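Local coordinates for TraM protein (Plasmid R64, PDB 3WZ3), which is probably an inner-membrane component of the plasmid's type IVB secretion (conjugation) apparatus, related to Legionella DotI and represented here by its periplasmic fragment, at residues S34-S37 with P38-D42; A10-F13 with G14-L18. All coordinates share one frame; numbering follows the deposited sequence. Where two conformers were deposited one is given.

In the fold
Both interactions belong to the helical layer that packs against a four-stranded antiparallel sheet in this periplasmic domain, an NTF2-like fold. Interaction 2 comes first along the chain, inside helix 7-22, which lies on the sheet; interaction 1 follows where helix 29-35 gives way to the loop that leads into helix 42-54. Their centres are about 13 Å apart, yet they touch: Arg39 CD packs 3.5 Å from Phe13 CZ. Leu36 also rests on helix 7-22, at Thr20 and Ala21. Strand 130-139 is their common neighbour, under Phe13, Ala17 and Phe40. These contacts join the turn to the helix on the sheet, making both part of one helix-on-sheet domain.

Interaction 1: S34-S37 with P38-D42; sequences SSLS and PRFSD. With SO4 (sulfate ion), chain B.
Ser37 OG, in the conformer described here, donates to sulfate O2 at 2.6 Å and has water 1 at 2.7 Å. This hydroxyl sits in the 3-10 turn that follows helix 29-35 and leads the chain toward helix 42-54 of the NTF2-like domain. It lies anti to the backbone N (chi1 -171°), which turns it out to the sulfate, probably an ion from the crystallisation liquor; Pro38 CG borders the same ion. Water 1 also lies 2.8 Å from Asp42 OD1, in the first residue of the next helix; it is placed to donate to both oxygens, but has more acceptors nearby than its two protons can serve. Two backbone bonds close the turn: Arg39 N to Leu36 O and Phe40 N to Ser37 O. Just beyond, Ser41 is the N-cap of helix 42-54, its OG bonded to Gly44 N. On the buried side, Leu36 divides its methyls: CD2 lies 3.5 Å from Arg39 CG, the two side chains crossing nearly at right angles, while CD1 reaches Phe40 CE1 at 3.9 Å. Phe40 itself packs on Ile132 and Met135 of strand 130-139, and Leu36 O meets its ring edge in plane, 3.5 Å from CD1.

Interaction 2: A10-F13 with G14-L18; sequences AMAF and GSQAL
Ala12 O accepts the backbone N-H of Gln16 at 2.9 Å in a nearly straight bond (N-H...O 163°), and the Gln16 side chain lies alongside the same carbonyl. This is an alpha-helical i to i+4 contact in the middle of helix 7-22, which lies on the antiparallel sheet of the NTF2-like domain. The Gln16 chain is extended beyond CG: CG comes within 3.0 Å of Ala12 O and CD within 3.1 Å of it, and the amide NE2 ends 3.8 Å from Ala12 CB. Ser15 OG, held between its own backbone N and carbonyl carbon (chi1 58°), faces back to Ala12 O three residues earlier at 3.2 Å. Met11 O competes for the same proton, 3.4 Å from Ser15 OG, and the choice of acceptor is not settled. The neighbouring backbone bonds repeat the helical pattern: Gly14 N to Ala10 O, Ser15 N to Met11 O, and Ala17 N to Phe13 O. Met11 O has a further partner in Tyr94 OH of strand 88-101, a polar tie between helix and sheet.

Farther out, the buried residues seat the helix. Ala10 lies on Trp90 and Met130, and Leu18 touches Tyr94, Phe114 and Met135, one from each of three strands. Phe13, CG anti to the backbone N (chi1 -179°), carries its ring out from the helix flank onto Ile118 and Met130. One turn on, Ala17 packs on Ile132, its CB 3.5 Å from Phe13 O.

Interaction 1: S34-S37 with P38-D42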
# COMPACT_ATOMS: atom_id res chain seq x y z
N SER A 34 0.26 -6.70 10.06
CA SER A 34 1.54 -6.62 10.75
C SER A 34 2.69 -7.14 9.89
O SER A 34 3.79 -6.61 9.94
CB SER A 34 1.52 -7.30 12.14
OG SER A 34 1.41 -8.72 12.08
N SER A 35 2.41 -8.15 9.07
CA SER A 35 3.43 -8.75 8.21
C SER A 35 3.87 -7.80 7.10
O SER A 35 4.89 -8.03 6.47
CB SER A 35 2.89 -10.05 7.59
OG SER A 35 2.05 -9.76 6.47
N LEU A 36 3.11 -6.72 6.86
CA LEU A 36 3.43 -5.76 5.80
C LEU A 36 4.40 -4.68 6.27
O LEU A 36 4.95 -3.92 5.46
CB LEU A 36 2.15 -5.09 5.31
CG LEU A 36 1.86 -5.10 3.81
CD1 LEU A 36 0.82 -4.07 3.47
CD2 LEU A 36 3.12 -4.86 2.99
N SER A 37 4.61 -4.58 7.57
CA SER A 37 5.43 -3.51 8.13
C SER A 37 6.82 -3.36 7.48
O SER A 37 7.32 -2.25 7.32
CB SER A 37 5.55 -3.69 9.66
OG SER A 37 6.16 -2.57 10.26
N PRO A 38 7.47 -4.50 7.10
CA PRO A 38 8.81 -4.33 6.51
C PRO A 38 8.81 -3.53 5.21
O PRO A 38 9.88 -3.03 4.79
CB PRO A 38 9.24 -5.77 6.22
CG PRO A 38 8.49 -6.60 7.23
CD PRO A 38 7.15 -5.92 7.36
N ARG A 39 7.66 -3.40 4.56
CA ARG A 39 7.59 -2.67 3.28
C ARG A 39 7.49 -1.17 3.49
O ARG A 39 7.52 -0.41 2.52
CB ARG A 39 6.40 -3.15 2.44
CG ARG A 39 6.45 -4.62 2.09
CD ARG A 39 7.58 -4.87 1.10
NE ARG A 39 7.69 -6.27 0.69
CZ ARG A 39 8.77 -7.01 0.88
NH1 ARG A 39 8.79 -8.28 0.46
NH2 ARG A 39 9.85 -6.50 1.49
N PHE A 40 7.38 -0.72 4.74
CA PHE A 40 7.10 0.70 5.05
C PHE A 40 8.07 1.26 6.07
O PHE A 40 8.54 0.51 6.93
CB PHE A 40 5.70 0.83 5.68
CG PHE A 40 4.54 0.58 4.75
CD1 PHE A 40 4.08 -0.70 4.49
CD2 PHE A 40 3.89 1.67 4.16
CE1 PHE A 40 2.99 -0.88 3.66
CE2 PHE A 40 2.81 1.49 3.33
CZ PHE A 40 2.36 0.22 3.07
N SER A 41 8.35 2.56 6.02
CA SER A 41 8.84 3.23 7.22
C SER A 41 7.63 3.41 8.14
O SER A 41 6.48 3.29 7.71
CB SER A 41 9.42 4.61 6.88
OG SER A 41 8.38 5.50 6.49
N ASP A 42 7.87 3.78 9.40
CA ASP A 42 6.73 3.93 10.29
C ASP A 42 5.82 5.10 9.88
O ASP A 42 4.60 5.03 10.03
CB ASP A 42 7.20 4.01 11.75
CG ASP A 42 7.69 2.66 12.29
OD1 ASP A 42 7.52 1.64 11.59
OD2 ASP A 42 8.24 2.61 13.40
S SO4 B . 9.59 -4.57 10.77
O1 SO4 B . 10.44 -4.17 9.66
O2 SO4 B . 8.44 -3.68 10.81
O3 SO4 B . 9.02 -5.90 10.58
O4 SO4 B . 10.37 -4.50 12.00
O HOH W 1 6.74 -0.02 9.51

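Interaction 2: A10-F13 with G14-L18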
# COMPACT_ATOMS: atom_id res chain seq x y z
N ALA A 10 11.60 -0.42 -8.38
CA ALA A 10 10.83 0.31 -7.37
C ALA A 10 9.34 0.28 -7.69
O ALA A 10 8.51 0.11 -6.79
CB ALA A 10 11.37 1.73 -7.20
N MSE A 11 8.98 0.42 -8.97
CA MSE A 11 7.56 0.38 -9.30
C MSE A 11 6.92 -0.96 -8.92
O MSE A 11 5.80 -0.99 -8.39
CB MSE A 11 7.32 0.67 -10.78
CG MSE A 11 5.87 1.03 -11.02
SE MSE A 11 5.55 1.66 -12.81
CE MSE A 11 5.89 -0.01 -13.73
N ALA A 12 7.64 -2.05 -9.19
CA ALA A 12 7.17 -3.39 -8.83
C ALA A 12 7.04 -3.55 -7.30
O ALA A 12 6.08 -4.13 -6.81
CB ALA A 12 8.11 -4.44 -9.39
N PHE A 13 7.99 -3.01 -6.54
CA PHE A 13 7.93 -3.05 -5.08
C PHE A 13 6.63 -2.38 -4.60
O PHE A 13 5.93 -2.90 -3.75
CB PHE A 13 9.16 -2.33 -4.51
CG PHE A 13 9.24 -2.32 -3.02
CD1 PHE A 13 9.91 -3.35 -2.34
CD2 PHE A 13 8.73 -1.27 -2.27
CE1 PHE A 13 10.02 -3.34 -0.97
CE2 PHE A 13 8.83 -1.26 -0.89
CZ PHE A 13 9.48 -2.31 -0.23
N GLY A 14 6.30 -1.23 -5.17
CA GLY A 14 5.09 -0.53 -4.77
C GLY A 14 3.82 -1.25 -5.14
O GLY A 14 2.88 -1.30 -4.34
N SER A 15 3.77 -1.82 -6.34
CA SER A 15 2.54 -2.51 -6.73
C SER A 15 2.35 -3.79 -5.91
O SER A 15 1.21 -4.12 -5.55
CB SER A 15 2.48 -2.79 -8.24
OG SER A 15 3.58 -3.55 -8.65
N GLN A 16 3.44 -4.47 -5.60
CA GLN A 16 3.38 -5.65 -4.73
C GLN A 16 2.87 -5.27 -3.34
O GLN A 16 2.02 -5.97 -2.77
CB GLN A 16 4.75 -6.33 -4.67
CG GLN A 16 5.19 -6.89 -6.02
CD GLN A 16 6.70 -7.13 -6.14
OE1 GLN A 16 7.44 -7.00 -5.17
NE2 GLN A 16 7.15 -7.48 -7.35
N ALA A 17 3.37 -4.17 -2.80
CA ALA A 17 2.90 -3.69 -1.50
C ALA A 17 1.42 -3.38 -1.52
O ALA A 17 0.71 -3.74 -0.58
CB ALA A 17 3.70 -2.46 -1.05
N LEU A 18 0.94 -2.69 -2.55
CA LEU A 18 -0.49 -2.38 -2.63
C LEU A 18 -1.33 -3.64 -2.71
O LEU A 18 -2.40 -3.72 -2.09
CB LEU A 18 -0.78 -1.48 -3.84
CG LEU A 18 -0.32 -0.05 -3.61
CD1 LEU A 18 -0.30 0.74 -4.93
CD2 LEU A 18 -1.27 0.64 -2.64